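Local coordinates for protein protease Do-like 1, chloroplastic (Arabidopsis thaliana, PDB 3QO6) that cleaves proteins as an HtrA-type serine protease of the chloroplast, required at high temperature and possibly involved in degrading damaged proteins, at residues G55-V67 with A109-V121. Sequence-based numbering, arbitrary orientation.
Sequences GSGFVWDKQGHIV and APKNKLRPIPVGV
Phe58 sets its ring obliquely against Ile117, whose CG1 and CD1 lie beside ring atom CD2; this broad apolar ring suits a buried site among aliphatic side chains, with Val67 CB over one face, toward its rim, and Leu191 and Ile194 of strand 191-198 also touching it. Val59, branched and compact, fits against the extended backbone of Arg115 and Pro116: its CG1, anti to the backbone N (chi1 154°), lies by Arg115 O and Pro116 CA, while CG2 meets Leu114 CD2 at 3.5 Å. Its backbone O takes the hydrogen bond from Ile117 N (3.1 Å) and a CA-H...O contact from Pro116. Trp60 starts away from the loop, but its long indole returns, bringing CH2 to within 3.5 Å of Val119 CG2. Asp61 holds the turn: His65 ND1 reaches the syn lone pair of Asp61 OD1, and His65 N bonds to OD2. Lys62, long, flexible and rich in N-H donors, bends at chi2 (-70°), placing NZ 2.9 Å from Leu114 O and 3.1 Å from Lys111 O at the exposed rim. At Gly64, where positive phi suits glycine, Leu114 CD1 packs against the backbone. The connection between the two barrels of the chymotrypsin-like protease domain here crosses the hairpin of strands 47-61 and 65-69.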
loop_
_atom_site.group_PDB
_atom_site.type_symbol
_atom_site.label_atom_id
_atom_site.label_comp_id
_atom_site.label_asym_id
_atom_site.label_seq_id
_atom_site.Cartn_x
_atom_site.Cartn_y
_atom_site.Cartn_z
ATOM N N GLY B 55 -6.918 -10.591 26.782
ATOM C CA GLY B 55 -6.214 -9.715 27.695
ATOM C C GLY B 55 -5.969 -10.391 29.031
ATOM O O GLY B 55 -6.226 -11.596 29.185
ATOM N N SER B 56 -5.434 -9.637 29.990
ATOM C CA SER B 56 -5.199 -10.210 31.303
ATOM C C SER B 56 -5.757 -9.358 32.414
ATOM O O SER B 56 -6.356 -8.299 32.174
ATOM C CB SER B 56 -3.705 -10.475 31.552
ATOM O OG SER B 56 -2.905 -9.698 30.698
ATOM N N GLY B 57 -5.563 -9.863 33.625
ATOM C CA GLY B 57 -6.009 -9.198 34.831
ATOM C C GLY B 57 -5.432 -9.964 36.001
ATOM O O GLY B 57 -4.741 -10.977 35.832
ATOM N N PHE B 58 -5.701 -9.481 37.201
ATOM C CA PHE B 58 -5.213 -10.144 38.389
ATOM C C PHE B 58 -6.330 -10.154 39.416
ATOM O O PHE B 58 -7.282 -9.404 39.303
ATOM C CB PHE B 58 -3.965 -9.428 38.927
ATOM C CG PHE B 58 -4.061 -7.933 38.896
ATOM C CD1 PHE B 58 -3.901 -7.239 37.701
ATOM C CD2 PHE B 58 -4.334 -7.209 40.067
ATOM C CE1 PHE B 58 -4.014 -5.839 37.675
ATOM C CE2 PHE B 58 -4.447 -5.810 40.053
ATOM C CZ PHE B 58 -4.292 -5.128 38.868
ATOM N N VAL B 59 -6.218 -11.030 40.402
ATOM C CA VAL B 59 -7.218 -11.140 41.454
ATOM C C VAL B 59 -6.990 -10.035 42.463
ATOM O O VAL B 59 -5.876 -9.879 42.999
ATOM C CB VAL B 59 -7.094 -12.490 42.166
ATOM C CG1 VAL B 59 -7.617 -12.401 43.568
ATOM C CG2 VAL B 59 -7.851 -13.532 41.401
ATOM N N TRP B 60 -8.040 -9.277 42.743
ATOM C CA TRP B 60 -7.892 -8.202 43.691
ATOM C C TRP B 60 -8.200 -8.565 45.125
ATOM O O TRP B 60 -7.570 -8.043 46.038
ATOM C CB TRP B 60 -8.750 -7.031 43.285
ATOM C CG TRP B 60 -8.530 -5.880 44.158
ATOM C CD1 TRP B 60 -9.340 -5.458 45.158
ATOM C CD2 TRP B 60 -7.426 -4.958 44.108
ATOM N NE1 TRP B 60 -8.823 -4.323 45.738
ATOM C CE2 TRP B 60 -7.646 -3.992 45.116
ATOM C CE3 TRP B 60 -6.272 -4.849 43.307
ATOM C CZ2 TRP B 60 -6.754 -2.921 45.349
ATOM C CZ3 TRP B 60 -5.386 -3.779 43.541
ATOM C CH2 TRP B 60 -5.637 -2.834 44.554
ATOM N N ASP B 61 -9.154 -9.465 45.322
ATOM C CA ASP B 61 -9.567 -9.879 46.674
ATOM C C ASP B 61 -10.284 -11.220 46.731
ATOM O O ASP B 61 -10.728 -11.769 45.707
ATOM C CB ASP B 61 -10.493 -8.829 47.302
ATOM C CG ASP B 61 -11.735 -8.549 46.449
ATOM O OD1 ASP B 61 -12.188 -7.362 46.428
ATOM O OD2 ASP B 61 -12.260 -9.509 45.809
ATOM N N LYS B 62 -10.438 -11.725 47.950
ATOM C CA LYS B 62 -11.102 -13.008 48.139
ATOM C C LYS B 62 -12.557 -13.053 47.656
ATOM O O LYS B 62 -13.099 -14.145 47.444
ATOM C CB LYS B 62 -11.012 -13.414 49.603
ATOM C CG LYS B 62 -9.605 -13.793 50.051
ATOM C CD LYS B 62 -9.174 -15.122 49.425
ATOM C CE LYS B 62 -7.861 -15.637 50.036
ATOM N NZ LYS B 62 -7.457 -16.938 49.443
ATOM N N GLN B 63 -13.186 -11.887 47.472
ATOM C CA GLN B 63 -14.568 -11.862 46.994
ATOM C C GLN B 63 -14.701 -11.965 45.486
ATOM O O GLN B 63 -15.723 -11.549 44.936
ATOM C CB GLN B 63 -15.306 -10.601 47.435
ATOM C CG GLN B 63 -15.361 -10.421 48.915
ATOM C CD GLN B 63 -14.159 -9.673 49.439
ATOM O OE1 GLN B 63 -14.059 -8.450 49.284
ATOM N NE2 GLN B 63 -13.236 -10.398 50.056
ATOM N N GLY B 64 -13.676 -12.488 44.813
ATOM C CA GLY B 64 -13.744 -12.654 43.362
ATOM C C GLY B 64 -13.648 -11.422 42.467
ATOM O O GLY B 64 -14.068 -11.448 41.304
ATOM N N HIS B 65 -13.108 -10.332 43.000
ATOM C CA HIS B 65 -12.950 -9.129 42.197
ATOM C C HIS B 65 -11.682 -9.228 41.352
ATOM O O HIS B 65 -10.613 -9.596 41.842
ATOM C CB HIS B 65 -12.911 -7.905 43.093
ATOM C CG HIS B 65 -14.255 -7.511 43.601
ATOM N ND1 HIS B 65 -14.475 -7.127 44.908
ATOM C CD2 HIS B 65 -15.456 -7.443 42.979
ATOM C CE1 HIS B 65 -15.755 -6.839 45.068
ATOM N NE2 HIS B 65 -16.373 -7.022 43.913
ATOM N N ILE B 66 -11.840 -8.926 40.068
ATOM C CA ILE B 66 -10.757 -8.977 39.098
ATOM C C ILE B 66 -10.533 -7.577 38.487
ATOM O O ILE B 66 -11.496 -6.881 38.099
ATOM C CB ILE B 66 -11.091 -10.002 37.972
ATOM C CG1 ILE B 66 -11.433 -11.368 38.575
ATOM C CG2 ILE B 66 -9.921 -10.135 37.023
ATOM C CD1 ILE B 66 -10.277 -12.067 39.294
ATOM N N VAL B 67 -9.259 -7.169 38.426
ATOM C CA VAL B 67 -8.875 -5.873 37.873
ATOM C C VAL B 67 -8.310 -5.996 36.463
ATOM O O VAL B 67 -7.658 -6.973 36.119
ATOM C CB VAL B 67 -7.817 -5.186 38.753
ATOM C CG1 VAL B 67 -7.616 -3.744 38.312
ATOM C CG2 VAL B 67 -8.254 -5.227 40.196
ATOM N N ALA B 109 -16.291 -17.542 42.263
ATOM C CA ALA B 109 -15.293 -18.604 42.364
ATOM C C ALA B 109 -14.928 -18.960 43.792
ATOM O O ALA B 109 -14.977 -18.110 44.681
ATOM C CB ALA B 109 -14.025 -18.210 41.593
ATOM N N PRO B 110 -14.543 -20.228 44.025
ATOM C CA PRO B 110 -14.157 -20.715 45.357
ATOM C C PRO B 110 -12.928 -19.995 45.940
ATOM O O PRO B 110 -11.819 -20.110 45.424
ATOM C CB PRO B 110 -13.928 -22.210 45.123
ATOM C CG PRO B 110 -13.561 -22.293 43.657
ATOM C CD PRO B 110 -14.493 -21.311 43.021
ATOM N N LYS B 111 -13.139 -19.259 47.026
ATOM C CA LYS B 111 -12.082 -18.491 47.691
ATOM C C LYS B 111 -10.706 -19.157 47.756
ATOM O O LYS B 111 -9.692 -18.476 47.930
ATOM C CB LYS B 111 -12.525 -18.117 49.112
ATOM C CG LYS B 111 -13.914 -17.476 49.185
ATOM C CD LYS B 111 -14.357 -17.225 50.627
ATOM C CE LYS B 111 -15.894 -17.269 50.766
ATOM N NZ LYS B 111 -16.496 -18.624 50.480
ATOM N N ASN B 112 -10.660 -20.477 47.613
ATOM C CA ASN B 112 -9.393 -21.208 47.681
ATOM C C ASN B 112 -8.552 -21.060 46.413
ATOM O O ASN B 112 -7.326 -21.183 46.466
ATOM C CB ASN B 112 -9.631 -22.712 47.950
ATOM C CG ASN B 112 -9.990 -23.501 46.678
ATOM O OD1 ASN B 112 -11.082 -23.352 46.123
ATOM N ND2 ASN B 112 -9.059 -24.343 46.217
ATOM N N LYS B 113 -9.216 -20.820 45.288
ATOM C CA LYS B 113 -8.544 -20.664 44.012
ATOM C C LYS B 113 -8.357 -19.189 43.667
ATOM O O LYS B 113 -8.294 -18.817 42.500
ATOM C CB LYS B 113 -9.359 -21.370 42.936
ATOM C CG LYS B 113 -9.341 -22.880 43.071
ATOM C CD LYS B 113 -10.336 -23.547 42.135
ATOM C CE LYS B 113 -10.340 -22.919 40.743
ATOM N NZ LYS B 113 -11.172 -23.686 39.769
ATOM N N LEU B 114 -8.254 -18.358 44.701
ATOM C CA LEU B 114 -8.090 -16.920 44.546
ATOM C C LEU B 114 -6.992 -16.302 45.413
ATOM O O LEU B 114 -7.126 -16.195 46.641
ATOM C CB LEU B 114 -9.406 -16.188 44.856
ATOM C CG LEU B 114 -10.587 -16.349 43.895
ATOM C CD1 LEU B 114 -11.795 -15.607 44.431
ATOM C CD2 LEU B 114 -10.226 -15.805 42.522
ATOM N N ARG B 115 -5.909 -15.879 44.761
ATOM C CA ARG B 115 -4.810 -15.231 45.461
ATOM C C ARG B 115 -4.851 -13.762 45.089
ATOM O O ARG B 115 -4.718 -13.411 43.927
ATOM C CB ARG B 115 -3.463 -15.829 45.037
ATOM C CG ARG B 115 -2.232 -15.187 45.703
ATOM C CD ARG B 115 -0.908 -15.840 45.247
ATOM N NE ARG B 115 0.271 -15.306 45.935
ATOM C CZ ARG B 115 0.907 -14.185 45.589
ATOM N NH1 ARG B 115 0.485 -13.474 44.555
ATOM N NH2 ARG B 115 1.960 -13.760 46.284
ATOM N N PRO B 116 -5.106 -12.881 46.060
ATOM C CA PRO B 116 -5.119 -11.471 45.653
ATOM C C PRO B 116 -3.651 -10.986 45.646
ATOM O O PRO B 116 -2.926 -11.239 46.617
ATOM C CB PRO B 116 -5.993 -10.809 46.734
ATOM C CG PRO B 116 -5.729 -11.650 47.944
ATOM C CD PRO B 116 -5.701 -13.066 47.399
ATOM N N ILE B 117 -3.201 -10.329 44.568
ATOM C CA ILE B 117 -1.805 -9.885 44.527
ATOM C C ILE B 117 -1.549 -8.930 45.650
ATOM O O ILE B 117 -2.412 -8.158 46.023
ATOM C CB ILE B 117 -1.376 -9.128 43.230
ATOM C CG1 ILE B 117 -2.584 -8.488 42.591
ATOM C CG2 ILE B 117 -0.627 -10.041 42.285
ATOM C CD1 ILE B 117 -3.298 -7.538 43.503
ATOM N N PRO B 118 -0.351 -8.991 46.217
ATOM C CA PRO B 118 0.023 -8.111 47.306
ATOM C C PRO B 118 0.095 -6.724 46.704
ATOM O O PRO B 118 0.758 -6.521 45.706
ATOM C CB PRO B 118 1.390 -8.640 47.710
ATOM C CG PRO B 118 1.332 -10.085 47.347
ATOM C CD PRO B 118 0.645 -10.057 46.022
ATOM N N VAL B 119 -0.590 -5.762 47.295
ATOM C CA VAL B 119 -0.593 -4.411 46.765
ATOM C C VAL B 119 0.605 -3.603 47.227
ATOM O O VAL B 119 0.821 -3.465 48.405
ATOM C CB VAL B 119 -1.861 -3.693 47.202
ATOM C CG1 VAL B 119 -1.738 -2.192 46.900
ATOM C CG2 VAL B 119 -3.072 -4.325 46.503
ATOM N N GLY B 120 1.380 -3.054 46.308
ATOM C CA GLY B 120 2.524 -2.271 46.725
ATOM C C GLY B 120 2.306 -0.781 46.709
ATOM O O GLY B 120 1.170 -0.310 46.703
ATOM N N VAL B 121 3.399 -0.025 46.706
ATOM C CA VAL B 121 3.292 1.432 46.689
ATOM C C VAL B 121 4.029 2.031 45.514
ATOM O O VAL B 121 5.225 1.824 45.365
ATOM C CB VAL B 121 3.884 2.071 47.966
ATOM C CG1 VAL B 121 3.876 3.579 47.820
ATOM C CG2 VAL B 121 3.077 1.675 49.174
#